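Local coordinates for ABC transporter substrate-binding protein (Bradyrhizobium japonicum, PDB 4I1D) that probably captures a small solute, perhaps a polyamine, in the periplasm and delivers it to the membrane part of an ABC transporter, at residues A[61-64]-A[65-68]; A[191-195]-A[196-200]. One frame throughout, in Å; residues are numbered along the deposited sequence.

Interaction 1: residues A[61-64]-A[65-68]; sequences DTPT and GYCL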
ATOM      1  N   ASP A  61     -34.215 -10.967  14.279  1.00 50.88           N
ATOM      2  CA  ASP A  61     -34.835  -9.722  14.699  1.00 50.11           C
ATOM      3  C   ASP A  61     -33.924  -8.582  14.254  1.00 47.18           C
ATOM      4  O   ASP A  61     -32.791  -8.485  14.717  1.00 49.05           O
ATOM      5  CB  ASP A  61     -34.970  -9.710  16.217  1.00 52.34           C
ATOM      6  CG  ASP A  61     -35.274  -8.336  16.764  1.00 57.04           C
ATOM      7  OD1 ASP A  61     -36.096  -7.628  16.141  1.00 56.64           O
ATOM      8  OD2 ASP A  61     -34.693  -7.967  17.814  1.00 57.03           O
ATOM      9  N   THR A  62     -34.409  -7.724  13.358  1.00 49.13           N
ATOM     10  CA  THR A  62     -33.547  -6.710  12.755  1.00 52.49           C
ATOM     11  C   THR A  62     -34.315  -5.431  12.381  1.00 45.69           C
ATOM     12  O   THR A  62     -35.531  -5.478  12.173  1.00 49.69           O
ATOM     13  CB  THR A  62     -32.858  -7.309  11.505  1.00 58.98           C
ATOM     14  OG1 THR A  62     -31.792  -6.457  11.066  1.00 62.80           O
ATOM     15  CG2 THR A  62     -33.869  -7.491  10.380  1.00 57.81           C
ATOM     16  N   PRO A  63     -33.615  -4.279  12.301  1.00 44.25           N
ATOM     17  CA  PRO A  63     -34.298  -3.071  11.828  1.00 51.27           C
ATOM     18  C   PRO A  63     -35.105  -3.333  10.563  1.00 55.65           C
ATOM     19  O   PRO A  63     -34.646  -3.966   9.618  1.00 59.19           O
ATOM     20  CB  PRO A  63     -33.141  -2.101  11.557  1.00 50.67           C
ATOM     21  CG  PRO A  63     -32.142  -2.478  12.615  1.00 51.62           C
ATOM     22  CD  PRO A  63     -32.221  -3.992  12.692  1.00 47.63           C
ATOM     23  N   THR A  64     -36.324  -2.827  10.577  1.00 50.34           N
ATOM     24  CA  THR A  64     -37.344  -3.179   9.610  1.00 54.49           C
ATOM     25  C   THR A  64     -36.910  -2.935   8.158  1.00 55.55           C
ATOM     26  O   THR A  64     -37.272  -3.688   7.256  1.00 52.27           O
ATOM     27  CB  THR A  64     -38.634  -2.413   9.955  1.00 54.62           C
ATOM     28  OG1 THR A  64     -39.021  -2.754  11.291  1.00 49.83           O
ATOM     29  CG2 THR A  64     -39.752  -2.751   9.009  1.00 50.82           C
ATOM     30  N   GLY A  65     -36.112  -1.899   7.939  1.00 52.83           N
ATOM     31  CA  GLY A  65     -35.676  -1.559   6.594  1.00 59.24           C
ATOM     32  C   GLY A  65     -34.840  -2.643   5.940  1.00 58.54           C
ATOM     33  O   GLY A  65     -34.883  -2.814   4.723  1.00 61.25           O
ATOM     34  N   TYR A  66     -34.078  -3.377   6.749  1.00 57.98           N
ATOM     35  CA  TYR A  66     -33.252  -4.470   6.242  1.00 62.35           C
ATOM     36  C   TYR A  66     -34.110  -5.650   5.817  1.00 62.26           C
ATOM     37  O   TYR A  66     -33.734  -6.415   4.929  1.00 63.55           O
ATOM     38  CB  TYR A  66     -32.227  -4.921   7.289  1.00 61.59           C
ATOM     39  CG  TYR A  66     -31.250  -3.840   7.692  1.00 74.96           C
ATOM     40  CD1 TYR A  66     -30.855  -2.868   6.789  1.00 89.09           C
ATOM     41  CD2 TYR A  66     -30.735  -3.783   8.978  1.00 82.22           C
ATOM     42  CE1 TYR A  66     -29.972  -1.872   7.153  1.00103.31           C
ATOM     43  CE2 TYR A  66     -29.851  -2.791   9.352  1.00 92.66           C
ATOM     44  CZ  TYR A  66     -29.471  -1.837   8.436  1.00106.35           C
ATOM     45  OH  TYR A  66     -28.590  -0.839   8.800  1.00118.74           O
ATOM     46  N   CYS A  67     -35.264  -5.800   6.456  1.00 58.58           N
ATOM     47  CA  CYS A  67     -36.207  -6.833   6.050  1.00 56.58           C
ATOM     48  C   CYS A  67     -36.712  -6.553   4.658  1.00 54.68           C
ATOM     49  O   CYS A  67     -36.857  -7.471   3.858  1.00 60.86           O
ATOM     50  CB  CYS A  67     -37.379  -6.924   7.024  1.00 58.46           C
ATOM     51  SG  CYS A  67     -36.869  -7.411   8.676  1.00 60.39           S
ATOM     52  N   LEU A  68     -36.972  -5.279   4.363  1.00 60.29           N
ATOM     53  CA  LEU A  68     -37.442  -4.895   3.035  1.00 58.25           C
ATOM     54  C   LEU A  68     -36.362  -5.170   1.994  1.00 65.62           C
ATOM     55  O   LEU A  68     -36.634  -5.770   0.950  1.00 65.22           O
ATOM     56  CB  LEU A  68     -37.864  -3.416   2.991  1.00 54.96           C
ATOM     57  CG  LEU A  68     -38.767  -2.896   4.120  1.00 53.26           C
ATOM     58  CD1 LEU A  68     -39.149  -1.431   3.892  1.00 47.73           C
ATOM     59  CD2 LEU A  68     -40.013  -3.742   4.258  1.00 56.62           C
TER
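The methyl group and hydroxyl of T62 divide their work between two residues of the turn that follows, a worked example of how a strand hands over to a helix. OG1 is anti to the backbone N (chi1 -167°), which puts it at the edge of the Y66 ring and in the ring plane, 3.6 Å from Y66 CD2. The same oxygen is hydrogen-bonded to the indole N-H of W43, whose ring also meets that of Y66. T62 CG2 takes the other direction and lies 3.5 Å from C67 SG.

Apolar contact continues through P63. The proline ring crosses the tyrosine side chain at a slant, with P63 CB 3.9 Å from Y66 CD2 and P63 CG comparably near Y66 CE2. The P63 carbons thus touch the CD2-CE2 part of the ring, while the threonine oxygen lies at its edge. The tyrosine OH reaches a bound glycerol by a weak hydrogen bond.

Backbone bonds then start the helix. P63 O accepts from Y66 N at 3.0 Å. T64 O receives two weak bonds, from C67 N at 3.0 Å and from L68 N at 3.3 Å, the first angled and the second straighter. Carbon also gathers round this oxygen: C67 CB lies 3.2 Å from T64 O, and L68 CG lies somewhat farther off. The T64 hydroxyl turns to strand 219-235 and pairs with S232 and S230.

An acetate ion, probably from the crystallisation liquor, lies beside G65. The whole is the turn from strand 59-63 into helix 64-72, a strand-to-helix connection of the alpha/beta lobes that characterise the periplasmic binding protein fold.

Interaction 2: residues A[191-195]-A[196-200]; sequences AQLLN and DGEVD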
ATOM      1  N   ALA A 191     -23.936   5.706  26.057  1.00 48.25           N
ATOM      2  CA  ALA A 191     -24.310   5.717  27.463  1.00 45.61           C
ATOM      3  C   ALA A 191     -23.161   6.233  28.329  1.00 48.45           C
ATOM      4  O   ALA A 191     -23.363   7.076  29.201  1.00 50.93           O
ATOM      5  CB  ALA A 191     -24.720   4.344  27.907  1.00 40.52           C
ATOM      6  N   GLN A 192     -21.959   5.719  28.087  1.00 45.99           N
ATOM      7  CA  GLN A 192     -20.788   6.139  28.847  1.00 44.96           C
ATOM      8  C   GLN A 192     -20.576   7.661  28.726  1.00 49.76           C
ATOM      9  O   GLN A 192     -20.244   8.332  29.711  1.00 45.91           O
ATOM     10  CB  GLN A 192     -19.548   5.388  28.365  1.00 39.79           C
ATOM     11  CG  GLN A 192     -18.278   5.719  29.136  1.00 42.40           C
ATOM     12  CD  GLN A 192     -18.373   5.361  30.618  1.00 53.56           C
ATOM     13  OE1 GLN A 192     -18.946   4.334  30.989  1.00 59.00           O
ATOM     14  NE2 GLN A 192     -17.802   6.211  31.470  1.00 49.88           N
ATOM     15  N   LEU A 193     -20.774   8.194  27.518  1.00 44.18           N
ATOM     16  CA  LEU A 193     -20.592   9.625  27.270  1.00 46.27           C
ATOM     17  C   LEU A 193     -21.490  10.466  28.177  1.00 49.65           C
ATOM     18  O   LEU A 193     -21.053  11.481  28.735  1.00 50.27           O
ATOM     19  CB  LEU A 193     -20.861   9.963  25.796  1.00 40.56           C
ATOM     20  CG  LEU A 193     -19.817   9.417  24.806  1.00 49.72           C
ATOM     21  CD1 LEU A 193     -20.220   9.707  23.369  1.00 41.98           C
ATOM     22  CD2 LEU A 193     -18.411   9.962  25.091  1.00 42.06           C
ATOM     23  N   LEU A 194     -22.752  10.055  28.310  1.00 47.47           N
ATOM     24  CA  LEU A 194     -23.677  10.763  29.189  1.00 47.87           C
ATOM     25  C   LEU A 194     -23.265  10.583  30.646  1.00 48.33           C
ATOM     26  O   LEU A 194     -23.259  11.533  31.423  1.00 45.19           O
ATOM     27  CB  LEU A 194     -25.104  10.254  28.996  1.00 55.25           C
ATOM     28  CG  LEU A 194     -25.944  10.861  27.880  1.00 56.79           C
ATOM     29  CD1 LEU A 194     -27.320  10.238  27.911  1.00 66.45           C
ATOM     30  CD2 LEU A 194     -26.038  12.365  28.051  1.00 51.18           C
ATOM     31  N   ASN A 195     -22.912   9.352  31.009  1.00 46.37           N
ATOM     32  CA  ASN A 195     -22.625   9.022  32.395  1.00 46.74           C
ATOM     33  C   ASN A 195     -21.419   9.749  32.994  1.00 50.96           C
ATOM     34  O   ASN A 195     -21.453  10.137  34.160  1.00 51.91           O
ATOM     35  CB  ASN A 195     -22.451   7.504  32.559  1.00 49.72           C
ATOM     36  CG  ASN A 195     -22.357   7.083  34.024  1.00 55.80           C
ATOM     37  OD1 ASN A 195     -23.326   7.199  34.774  1.00 58.15           O
ATOM     38  ND2 ASN A 195     -21.186   6.598  34.434  1.00 48.79           N
ATOM     39  N   ASP A 196     -20.349   9.917  32.216  1.00 51.51           N
ATOM     40  CA  ASP A 196     -19.133  10.543  32.753  1.00 54.67           C
ATOM     41  C   ASP A 196     -19.055  12.030  32.448  1.00 53.33           C
ATOM     42  O   ASP A 196     -18.111  12.701  32.848  1.00 53.71           O
ATOM     43  CB  ASP A 196     -17.847   9.831  32.294  1.00 56.29           C
ATOM     44  CG  ASP A 196     -17.714   9.747  30.776  1.00 62.04           C
ATOM     45  OD1 ASP A 196     -18.342  10.562  30.062  1.00 58.65           O
ATOM     46  OD2 ASP A 196     -16.965   8.862  30.295  1.00 61.00           O
ATOM     47  N   GLY A 197     -20.051  12.534  31.733  1.00 54.55           N
ATOM     48  CA  GLY A 197     -20.144  13.963  31.478  1.00 56.39           C
ATOM     49  C   GLY A 197     -19.318  14.414  30.287  1.00 55.56           C
ATOM     50  O   GLY A 197     -19.146  15.603  30.083  1.00 56.61           O
ATOM     51  N   GLU A 198     -18.804  13.471  29.500  1.00 51.14           N
ATOM     52  CA  GLU A 198     -18.044  13.836  28.313  1.00 48.39           C
ATOM     53  C   GLU A 198     -18.910  14.650  27.352  1.00 53.28           C
ATOM     54  O   GLU A 198     -18.411  15.520  26.654  1.00 59.16           O
ATOM     55  CB  GLU A 198     -17.462  12.603  27.621  1.00 52.05           C
ATOM     56  CG  GLU A 198     -16.347  12.905  26.622  1.00 65.21           C
ATOM     57  CD  GLU A 198     -15.332  13.934  27.135  1.00 79.25           C
ATOM     58  OE1 GLU A 198     -14.732  13.722  28.216  1.00 83.95           O
ATOM     59  OE2 GLU A 198     -15.141  14.965  26.449  1.00 79.74           O
ATOM     60  N   VAL A 199     -20.209  14.377  27.318  1.00 49.56           N
ATOM     61  CA  VAL A 199     -21.112  15.242  26.569  1.00 52.24           C
ATOM     62  C   VAL A 199     -22.269  15.712  27.447  1.00 57.28           C
ATOM     63  O   VAL A 199     -22.673  15.012  28.373  1.00 60.35           O
ATOM     64  CB  VAL A 199     -21.628  14.585  25.272  1.00 53.59           C
ATOM     65  CG1 VAL A 199     -20.456  14.191  24.382  1.00 54.97           C
ATOM     66  CG2 VAL A 199     -22.500  13.377  25.574  1.00 50.83           C
ATOM     67  N   ASP A 200     -22.769  16.915  27.165  1.00 43.53           N
ATOM     68  CA  ASP A 200     -23.888  17.483  27.896  1.00 49.41           C
ATOM     69  C   ASP A 200     -25.202  17.160  27.203  1.00 48.84           C
ATOM     70  O   ASP A 200     -26.272  17.216  27.812  1.00 44.95           O
ATOM     71  CB  ASP A 200     -23.710  19.003  28.035  1.00 54.34           C
ATOM     72  CG  ASP A 200     -22.413  19.368  28.748  1.00 64.39           C
ATOM     73  OD1 ASP A 200     -22.287  19.041  29.949  1.00 65.04           O
ATOM     74  OD2 ASP A 200     -21.517  19.965  28.109  1.00 63.95           O
TER
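L193 O collects two backbone N-H groups at the end of its helix, both weakly: V199 N comes in almost straight at 3.3 Å, and G197 N at a poorer angle. Around this oxygen the chain leaves helix 187-196 through an Asx turn, in which D196 OD1 accepts from E198 N at 3.0 Å. G197 has positive phi, a conformation in which a side chain would press on the preceding carbonyl oxygen.

Within the last helical turn D196 N is bonded to Q192 O at 3.0 Å. The aspartate CG stands between its backbone N and carbonyl carbon (chi1 57°), folding the carboxylate back over the helix end, where its OD2 takes the N-H of Q192 NE2 at 3.0 Å. D196 OD2 lies close to the plane of the Q192 amide, whereas NE2 meets that oxygen from above the carboxylate plane, the two planes being 70° apart. Q192 NE2 also reaches K54 O of a second subunit, and Q192 OE1 accepts from I56 N there, so one amide joins the helix terminus to the subunit interface. Replacing D196 by an alanine removes both carboxylate oxygens and would probably leave E198 N without its side-chain acceptor and the Q192 amide without its bond along the helix.

L193 and V199 both touch A138 of strand 137-140. The E198 carboxylate leads away from the helix to a salt bridge with R136, while L193 CD2 lies 3.8 Å from E198 CB and L193 CB meets V199 CG2 at 3.8 Å.

Overall arrangement
Both contacts are local turns, one where helix 64-72 begins and one where helix 187-196 ends; they share no helix or strand, and both are only partly buried. The centre of interaction 1 is about 10 Å, and that of interaction 2 about 21 Å, from the centre of the chain. Interaction 1 follows strand 59-63 and relies on an aromatic ring, apolar carbons and backbone bonds, with no other subunit touching it. Interaction 2 precedes strand 201-205 and uses a carboxylate, an amide and a subunit interface. The centres of interactions 1 and 2 are about 30 Å apart. Helix 187-196 begins at G187, a residue of the malate pocket, whereas interaction 1 lies away from that site.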